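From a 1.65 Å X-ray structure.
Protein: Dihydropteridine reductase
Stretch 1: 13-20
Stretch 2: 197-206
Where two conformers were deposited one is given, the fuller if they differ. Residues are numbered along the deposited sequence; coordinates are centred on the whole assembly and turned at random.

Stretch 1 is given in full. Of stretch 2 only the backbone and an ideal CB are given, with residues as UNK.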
# COMPACT_ATOMS: atom_id res chain seq x y z
N GLY A 13 -4.14 -22.56 -4.28
CA GLY A 13 -3.59 -22.09 -5.55
C GLY A 13 -2.55 -23.04 -6.13
O GLY A 13 -2.16 -24.01 -5.48
N ALA A 14 -2.11 -22.77 -7.35
CA ALA A 14 -1.12 -23.63 -8.01
C ALA A 14 0.17 -23.74 -7.19
O ALA A 14 0.62 -24.84 -6.87
CB ALA A 14 -0.82 -23.10 -9.41
N LEU A 15 0.76 -22.59 -6.86
CA LEU A 15 1.99 -22.57 -6.09
C LEU A 15 1.76 -23.04 -4.66
O LEU A 15 2.56 -23.81 -4.12
CB LEU A 15 2.59 -21.16 -6.09
CG LEU A 15 3.87 -20.94 -5.27
CD1 LEU A 15 4.96 -21.90 -5.73
CD2 LEU A 15 4.33 -19.50 -5.42
N GLY A 16 0.67 -22.58 -4.05
CA GLY A 16 0.37 -22.97 -2.68
C GLY A 16 0.20 -24.46 -2.50
O GLY A 16 0.71 -25.05 -1.54
N SER A 17 -0.54 -25.09 -3.42
CA SER A 17 -0.76 -26.53 -3.35
C SER A 17 0.55 -27.28 -3.56
O SER A 17 0.79 -28.32 -2.93
CB SER A 17 -1.80 -26.96 -4.40
OG SER A 17 -2.00 -28.36 -4.38
N ALA A 18 1.40 -26.76 -4.44
CA ALA A 18 2.69 -27.39 -4.70
C ALA A 18 3.56 -27.35 -3.44
O ALA A 18 4.22 -28.34 -3.10
CB ALA A 18 3.41 -26.68 -5.84
N ILE A 19 3.56 -26.21 -2.77
CA ILE A 19 4.34 -26.04 -1.55
C ILE A 19 3.82 -26.97 -0.46
O ILE A 19 4.59 -27.67 0.20
CB ILE A 19 4.29 -24.57 -1.06
CG1 ILE A 19 5.01 -23.67 -2.07
CG2 ILE A 19 4.95 -24.44 0.32
CD1 ILE A 19 4.77 -22.19 -1.86
N LEU A 20 2.50 -27.00 -0.28
CA LEU A 20 1.88 -27.85 0.72
C LEU A 20 2.23 -29.32 0.49
O LEU A 20 2.64 -30.02 1.41
CB LEU A 20 0.36 -27.65 0.70
CG LEU A 20 -0.48 -28.35 1.77
CD1 LEU A 20 -1.82 -27.62 1.94
CD2 LEU A 20 -0.70 -29.80 1.39
N UNK A 197 9.96 -23.31 -12.66
CA UNK A 197 9.20 -24.46 -12.18
C UNK A 197 8.76 -24.19 -10.74
O UNK A 197 9.51 -23.57 -9.98
CB UNK A 197 10.03 -25.74 -12.27
N UNK A 198 7.57 -24.64 -10.37
CA UNK A 198 7.10 -24.42 -9.01
C UNK A 198 8.02 -25.09 -8.00
O UNK A 198 8.20 -24.59 -6.89
CB UNK A 198 5.67 -24.94 -8.85
N UNK A 199 8.61 -26.22 -8.39
CA UNK A 199 9.51 -26.96 -7.51
C UNK A 199 10.73 -26.15 -7.10
O UNK A 199 11.31 -26.39 -6.04
CB UNK A 199 9.96 -28.25 -8.19
N UNK A 200 11.14 -25.20 -7.93
CA UNK A 200 12.29 -24.37 -7.61
C UNK A 200 11.98 -23.59 -6.34
O UNK A 200 12.84 -23.44 -5.47
CB UNK A 200 12.64 -23.43 -8.77
N UNK A 201 10.74 -23.11 -6.24
CA UNK A 201 10.29 -22.35 -5.08
C UNK A 201 10.13 -23.25 -3.85
O UNK A 201 10.63 -22.93 -2.77
CB UNK A 201 8.97 -21.65 -5.39
N UNK A 202 9.43 -24.37 -4.01
CA UNK A 202 9.21 -25.29 -2.90
C UNK A 202 10.54 -25.75 -2.32
O UNK A 202 10.71 -25.82 -1.10
CB UNK A 202 8.38 -26.49 -3.35
N UNK A 203 11.48 -26.07 -3.20
CA UNK A 203 12.80 -26.52 -2.79
C UNK A 203 13.53 -25.45 -1.99
O UNK A 203 14.16 -25.75 -0.96
CB UNK A 203 13.63 -26.92 -4.01
N UNK A 204 13.46 -24.20 -2.43
CA UNK A 204 14.14 -23.15 -1.69
C UNK A 204 13.48 -22.87 -0.36
O UNK A 204 14.16 -22.56 0.62
CB UNK A 204 14.19 -21.87 -2.52
N UNK A 205 12.15 -22.97 -0.29
CA UNK A 205 11.49 -22.74 0.98
C UNK A 205 11.92 -23.79 2.00
O UNK A 205 12.17 -23.48 3.16
CB UNK A 205 9.97 -22.75 0.80
N UNK A 206 12.02 -25.05 1.57
CA UNK A 206 12.45 -26.10 2.49
C UNK A 206 13.89 -25.84 2.95
O UNK A 206 14.21 -26.01 4.13
CB UNK A 206 12.34 -27.47 1.83

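Position 197 lies out of reach of stretch 1, and its phi of -71° and psi of 144° are extended rather than helical. Almost any residue could stand here, including one whose phi is fixed near this value by a ring. It is Pro197, whose O accepts a hydrogen bond from the backbone N of position 200, 3.1 Å away.

At position 198 the CA-to-CB bond points toward stretch 1. The ideal CB is 4.1 Å from Ala18 CB and 4.4 Å from Leu15 CD1, so a hydrocarbon wall waits, with the small side chains of Ala14 and Ala18 leaving space beside it. A branched aliphatic chain or methionine would suit; a charge would find no partner among these methyl groups. The residue is Leu198, in the m, t rotamer. Its CD1 packs 4.0 Å from Ala18 CB and reaches 3.7 Å from the backbone Ala14 O, while its CD2 lies 4.1 Å from Leu15 CD1.

Positions 199 and 200 have nothing of stretch 1 near their ideal CB atoms; 199 points away. Stretch 1 sets no preference, and Ser199 and Phe200 occupy them.

Position 201 points toward stretch 1, its ideal CB 4.0 Å from Leu15 CD1. Valine, leucine, isoleucine or methionine could cover that methyl. Ile201 does so with CG2, 4.0 Å from Leu15 CD1, while the end of its chain leads away.

Position 202 also points toward stretch 1, where the CA atoms of Ile19 and this residue come within 5.1 Å. The ideal CB is 4.4 Å from Ile19 CA and 4.6 Å from Ala18 O. So close a backbone favours a small residue: glycine, alanine, serine or perhaps cysteine. Ser202, with chi1 in m, places OG 3.6 Å from Ile19 CA and 3.7 Å from Ala18 O. The small side chain lies against the backbone of stretch 1 without a hydrogen bond across the helices.

Positions 203 and 204 are out of reach, so polar or bulky chains are equally possible. They are Glu203 and His204, whose ND1 donates a hydrogen bond to Phe200 O at 2.8 Å, one turn back.

Position 205 points toward stretch 1, but its ideal CB is 5.3 Å from Ile19 CG2. A longer aliphatic chain can bridge that gap better than alanine. Leu205, m, t, extends CD1 to 3.6 Å from Ile19 CD1, continuing the apolar packing as the helices cross at -48°.

Position 206 is again out of reach, and Leu206 makes no contact with stretch 1.

Stretch 2 (197-206) PLSFISEHLL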
# COMPACT_ATOMS: atom_id res chain seq x y z
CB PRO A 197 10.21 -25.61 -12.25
CG PRO A 197 11.16 -25.17 -13.31
CD PRO A 197 11.33 -23.71 -13.01
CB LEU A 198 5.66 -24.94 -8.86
CG LEU A 198 4.61 -24.35 -9.81
CD1 LEU A 198 3.24 -24.89 -9.45
CD2 LEU A 198 4.62 -22.83 -9.73
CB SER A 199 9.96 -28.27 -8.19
OG SER A 199 10.73 -28.02 -9.35
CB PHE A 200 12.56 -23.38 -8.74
CG PHE A 200 13.81 -22.55 -8.55
CD1 PHE A 200 15.07 -23.13 -8.70
CD2 PHE A 200 13.73 -21.20 -8.23
CE1 PHE A 200 16.23 -22.37 -8.54
CE2 PHE A 200 14.88 -20.43 -8.06
CZ PHE A 200 16.14 -21.01 -8.22
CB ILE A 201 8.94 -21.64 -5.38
CG1 ILE A 201 9.10 -20.72 -6.59
CG2 ILE A 201 8.48 -20.86 -4.15
CD1 ILE A 201 10.10 -19.61 -6.39
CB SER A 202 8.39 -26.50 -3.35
OG SER A 202 7.12 -26.11 -3.83
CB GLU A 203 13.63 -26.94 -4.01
CG GLU A 203 13.31 -28.34 -4.50
CD GLU A 203 13.84 -28.61 -5.90
OE1 GLU A 203 14.91 -28.07 -6.24
OE2 GLU A 203 13.19 -29.37 -6.65
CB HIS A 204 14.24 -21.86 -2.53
CG HIS A 204 15.40 -21.87 -3.48
ND1 HIS A 204 15.40 -22.63 -4.64
CD2 HIS A 204 16.60 -21.26 -3.43
CE1 HIS A 204 16.56 -22.48 -5.25
NE2 HIS A 204 17.31 -21.65 -4.54
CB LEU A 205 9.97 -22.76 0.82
CG LEU A 205 9.34 -21.56 0.09
CD1 LEU A 205 7.85 -21.79 -0.08
CD2 LEU A 205 9.61 -20.28 0.88
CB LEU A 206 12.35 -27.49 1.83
CG LEU A 206 12.80 -28.69 2.69
CD1 LEU A 206 11.97 -28.74 3.96
CD2 LEU A 206 12.65 -29.98 1.90
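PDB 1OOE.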